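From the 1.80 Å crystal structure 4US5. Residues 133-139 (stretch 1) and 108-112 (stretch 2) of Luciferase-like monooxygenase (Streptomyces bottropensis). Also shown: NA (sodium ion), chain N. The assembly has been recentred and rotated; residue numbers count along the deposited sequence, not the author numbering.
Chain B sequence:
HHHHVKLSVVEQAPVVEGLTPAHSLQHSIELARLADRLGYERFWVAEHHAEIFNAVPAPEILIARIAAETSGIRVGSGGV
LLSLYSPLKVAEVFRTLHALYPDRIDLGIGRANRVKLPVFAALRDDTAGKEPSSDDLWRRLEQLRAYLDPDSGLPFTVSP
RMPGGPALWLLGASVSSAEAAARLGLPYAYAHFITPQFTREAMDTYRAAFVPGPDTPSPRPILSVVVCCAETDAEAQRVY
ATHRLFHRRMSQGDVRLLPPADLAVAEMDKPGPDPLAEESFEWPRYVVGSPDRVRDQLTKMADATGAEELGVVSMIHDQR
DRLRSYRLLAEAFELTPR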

ATOM      1  N   SER B 133      16.064 -19.039   1.822  1.00 79.55           N
ATOM      2  CA  SER B 133      17.520 -19.212   1.750  1.00 82.38           C
ATOM      3  C   SER B 133      18.259 -18.005   2.298  1.00 85.01           C
ATOM      4  O   SER B 133      17.851 -16.875   2.073  1.00 83.95           O
ATOM      5  CB  SER B 133      17.980 -19.440   0.311  1.00 79.40           C
ATOM      6  OG  SER B 133      19.260 -18.864   0.109  1.00 75.97           O
ATOM      7  N   SER B 134      19.387 -18.253   2.955  1.00 84.39           N
ATOM      8  CA  SER B 134      20.175 -17.188   3.555  1.00 82.19           C
ATOM      9  C   SER B 134      20.649 -16.143   2.533  1.00 74.60           C
ATOM     10  O   SER B 134      20.436 -14.922   2.685  1.00 65.87           O
ATOM     11  CB  SER B 134      21.386 -17.804   4.244  1.00 82.43           C
ATOM     12  OG  SER B 134      20.990 -18.420   5.450  1.00 81.82           O
ATOM     13  N   ASP B 135      21.311 -16.652   1.504  1.00 69.81           N
ATOM     14  CA  ASP B 135      21.909 -15.829   0.463  1.00 62.36           C
ATOM     15  C   ASP B 135      20.893 -15.255  -0.526  1.00 51.51           C
ATOM     16  O   ASP B 135      21.164 -14.238  -1.150  1.00 41.89           O
ATOM     17  CB  ASP B 135      22.967 -16.637  -0.294  1.00 68.28           C
ATOM     18  CG  ASP B 135      24.163 -16.982   0.566  1.00 77.84           C
ATOM     19  OD1 ASP B 135      24.035 -17.018   1.825  1.00 85.80           O
ATOM     20  OD2 ASP B 135      25.234 -17.231  -0.027  1.00 73.86           O
ATOM     21  N   ASP B 136      19.743 -15.905  -0.686  1.00 45.01           N
ATOM     22  CA  ASP B 136      18.718 -15.381  -1.590  1.00 41.41           C
ATOM     23  C   ASP B 136      18.269 -13.955  -1.172  1.00 34.06           C
ATOM     24  O   ASP B 136      18.034 -13.080  -2.019  1.00 33.54           O
ATOM     25  CB  ASP B 136      17.512 -16.295  -1.620  1.00 44.82           C
ATOM     26  CG  ASP B 136      16.472 -15.837  -2.624  1.00 45.92           C
ATOM     27  OD1 ASP B 136      16.839 -15.639  -3.802  1.00 46.37           O
ATOM     28  OD2 ASP B 136      15.301 -15.644  -2.231  1.00 48.83           O
ATOM     29  N   LEU B 137      18.094 -13.740   0.122  1.00 33.90           N
ATOM     30  CA  LEU B 137      17.639 -12.423   0.600  1.00 31.90           C
ATOM     31  C   LEU B 137      18.643 -11.366   0.211  1.00 34.21           C
ATOM     32  O   LEU B 137      18.264 -10.304  -0.298  1.00 31.68           O
ATOM     33  CB  LEU B 137      17.403 -12.433   2.099  1.00 33.30           C
ATOM     34  CG  LEU B 137      16.973 -11.088   2.710  1.00 33.12           C
ATOM     35  CD1 LEU B 137      15.728 -10.554   2.013  1.00 31.38           C
ATOM     36  CD2 LEU B 137      16.718 -11.241   4.207  1.00 33.38           C
ATOM     37  N   TRP B 138      19.936 -11.660   0.394  1.00 34.68           N
ATOM     38  CA  TRP B 138      20.966 -10.654   0.110  1.00 39.94           C
ATOM     39  C   TRP B 138      21.056 -10.349  -1.377  1.00 36.51           C
ATOM     40  O   TRP B 138      21.279  -9.194  -1.765  1.00 37.65           O
ATOM     41  CB  TRP B 138      22.343 -11.054   0.650  1.00 46.66           C
ATOM     42  CG  TRP B 138      22.341 -11.644   2.038  1.00 50.41           C
ATOM     43  CD1 TRP B 138      23.054 -12.733   2.453  1.00 55.22           C
ATOM     44  CD2 TRP B 138      21.583 -11.201   3.182  1.00 49.84           C
ATOM     45  NE1 TRP B 138      22.799 -12.987   3.775  1.00 58.03           N
ATOM     46  CE2 TRP B 138      21.895 -12.068   4.247  1.00 52.29           C
ATOM     47  CE3 TRP B 138      20.677 -10.156   3.406  1.00 54.37           C
ATOM     48  CZ2 TRP B 138      21.332 -11.928   5.532  1.00 52.67           C
ATOM     49  CZ3 TRP B 138      20.110 -10.022   4.678  1.00 55.65           C
ATOM     50  CH2 TRP B 138      20.446 -10.909   5.729  1.00 56.50           C
ATOM     51  N   ARG B 139      20.797 -11.350  -2.206  1.00 33.54           N
ATOM     52  CA  ARG B 139      20.662 -11.146  -3.639  1.00 36.36           C
ATOM     53  C   ARG B 139      19.457 -10.254  -4.005  1.00 35.50           C
ATOM     54  O   ARG B 139      19.561  -9.368  -4.849  1.00 30.56           O
ATOM     55  CB  ARG B 139      20.490 -12.480  -4.343  1.00 41.57           C
ATOM     56  CG  ARG B 139      20.590 -12.412  -5.864  1.00 51.01           C
ATOM     57  CD  ARG B 139      20.122 -13.684  -6.549  1.00 61.70           C
ATOM     58  NE  ARG B 139      20.975 -14.849  -6.251  1.00 73.49           N
ATOM     59  CZ  ARG B 139      22.038 -15.233  -6.978  1.00 78.56           C
ATOM     60  NH1 ARG B 139      22.421 -14.547  -8.053  1.00 75.04           N
ATOM     61  NH2 ARG B 139      22.733 -16.310  -6.620  1.00 78.95           N
TER
HETATM   62 NA    NA N1337      12.328 -11.744   3.809  1.00 35.27          NA
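Stretch 2 108-112: GIGRA

Stretch 1 is helical from Asp136 through Arg139, and the helix continues later in the chain. Its backbone shows the expected i to i+4 bond, Arg139 N to Asp135 O at 3.1 Å. Asp136 N donates to Ser133 OG at 3.1 Å. Stretch 2 arrives as an extended strand through Gly108 and Ile109, and is loop at Arg111. Phi/psi at Ile109 is -118/131, and Arg111 remains extended at -79/146. The backbones keep their distance: the nearest CA atoms, those of Leu137 and Arg111, are 7.6 Å apart. Every close contact between the stretches uses at least one side chain, and the contact buries 252 Å² in total. The order is antiparallel in sense, since Ile109 meets Leu137 while Arg111 reaches back to Ser134.

Arg111 has the largest covered area, 110 Å². Its CA-to-CB bond points sideways, but the long side chain carries the guanidinium to Ser133 and Ser134. There Arg111 NH2 donates a weak hydrogen bond to Ser134 O, 2.7 Å long but bent to 116° at the hydrogen. Ser133 O lies 3.6 Å from the same Arg111 NH2. Both carbonyl oxygens sit at the guanidinium edge, near its plane. Leu137 CD2 lies over one face of the group and also packs on the aliphatic part of the chain, 3.7 Å from Arg111 CG. Trp138 CZ2 approaches Arg111 NH2 obliquely at 3.8 Å.

Leu137 points toward stretch 2, with chi1 t and chi2 p. Its two methyls reach different neighbours: Leu137 CD1 is 4.1 Å from Ile109 CG2, an apolar contact, while CD2 meets Arg111. Gly110 offers no side chain. Gly110 O binds the sodium ion NA at 2.7 Å. Asp135 and Arg139 make no contact with stretch 2.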

ATOM      1  N   GLY B 108      12.690  -0.546   5.434  1.00 16.45           N
ATOM      2  CA  GLY B 108      13.311  -1.586   6.223  1.00 16.92           C
ATOM      3  C   GLY B 108      12.918  -2.955   5.695  1.00 18.21           C
ATOM      4  O   GLY B 108      11.746  -3.189   5.371  1.00 19.01           O
ATOM      5  N   ILE B 109      13.904  -3.833   5.592  1.00 16.71           N
ATOM      6  CA  ILE B 109      13.755  -5.174   5.010  1.00 18.99           C
ATOM      7  C   ILE B 109      14.077  -6.170   6.092  1.00 21.07           C
ATOM      8  O   ILE B 109      15.077  -6.022   6.775  1.00 21.49           O
ATOM      9  CB  ILE B 109      14.768  -5.371   3.865  1.00 21.16           C
ATOM     10  CG1 ILE B 109      14.494  -4.401   2.729  1.00 23.19           C
ATOM     11  CG2 ILE B 109      14.759  -6.812   3.366  1.00 23.68           C
ATOM     12  CD1 ILE B 109      13.111  -4.484   2.149  1.00 22.45           C
ATOM     13  N   GLY B 110      13.212  -7.152   6.264  1.00 21.99           N
ATOM     14  CA  GLY B 110      13.400  -8.182   7.275  1.00 25.70           C
ATOM     15  C   GLY B 110      13.309  -9.591   6.718  1.00 25.66           C
ATOM     16  O   GLY B 110      12.837  -9.793   5.597  1.00 23.28           O
ATOM     17  N   ARG B 111      13.762 -10.555   7.521  1.00 28.99           N
ATOM     18  CA  ARG B 111      13.767 -11.980   7.128  1.00 32.84           C
ATOM     19  C   ARG B 111      12.403 -12.638   7.254  1.00 33.34           C
ATOM     20  O   ARG B 111      11.693 -12.413   8.219  1.00 33.52           O
ATOM     21  CB  ARG B 111      14.732 -12.811   7.981  1.00 36.40           C
ATOM     22  CG  ARG B 111      16.177 -12.774   7.586  1.00 44.26           C
ATOM     23  CD  ARG B 111      16.846 -14.107   7.802  1.00 51.13           C
ATOM     24  NE  ARG B 111      17.926 -14.258   6.844  1.00 63.77           N
ATOM     25  CZ  ARG B 111      17.786 -14.729   5.600  1.00 66.52           C
ATOM     26  NH1 ARG B 111      16.610 -15.178   5.144  1.00 62.07           N
ATOM     27  NH2 ARG B 111      18.847 -14.762   4.809  1.00 69.30           N
ATOM     28  N   ALA B 112      12.128 -13.579   6.331  1.00 37.50           N
ATOM     29  CA  ALA B 112      10.884 -14.328   6.315  1.00 36.54           C
ATOM     30  C   ALA B 112      11.031 -15.726   6.967  1.00 43.10           C
ATOM     31  O   ALA B 112      10.156 -16.596   6.796  1.00 40.68           O
ATOM     32  CB  ALA B 112      10.391 -14.474   4.904  1.00 37.27           C
TER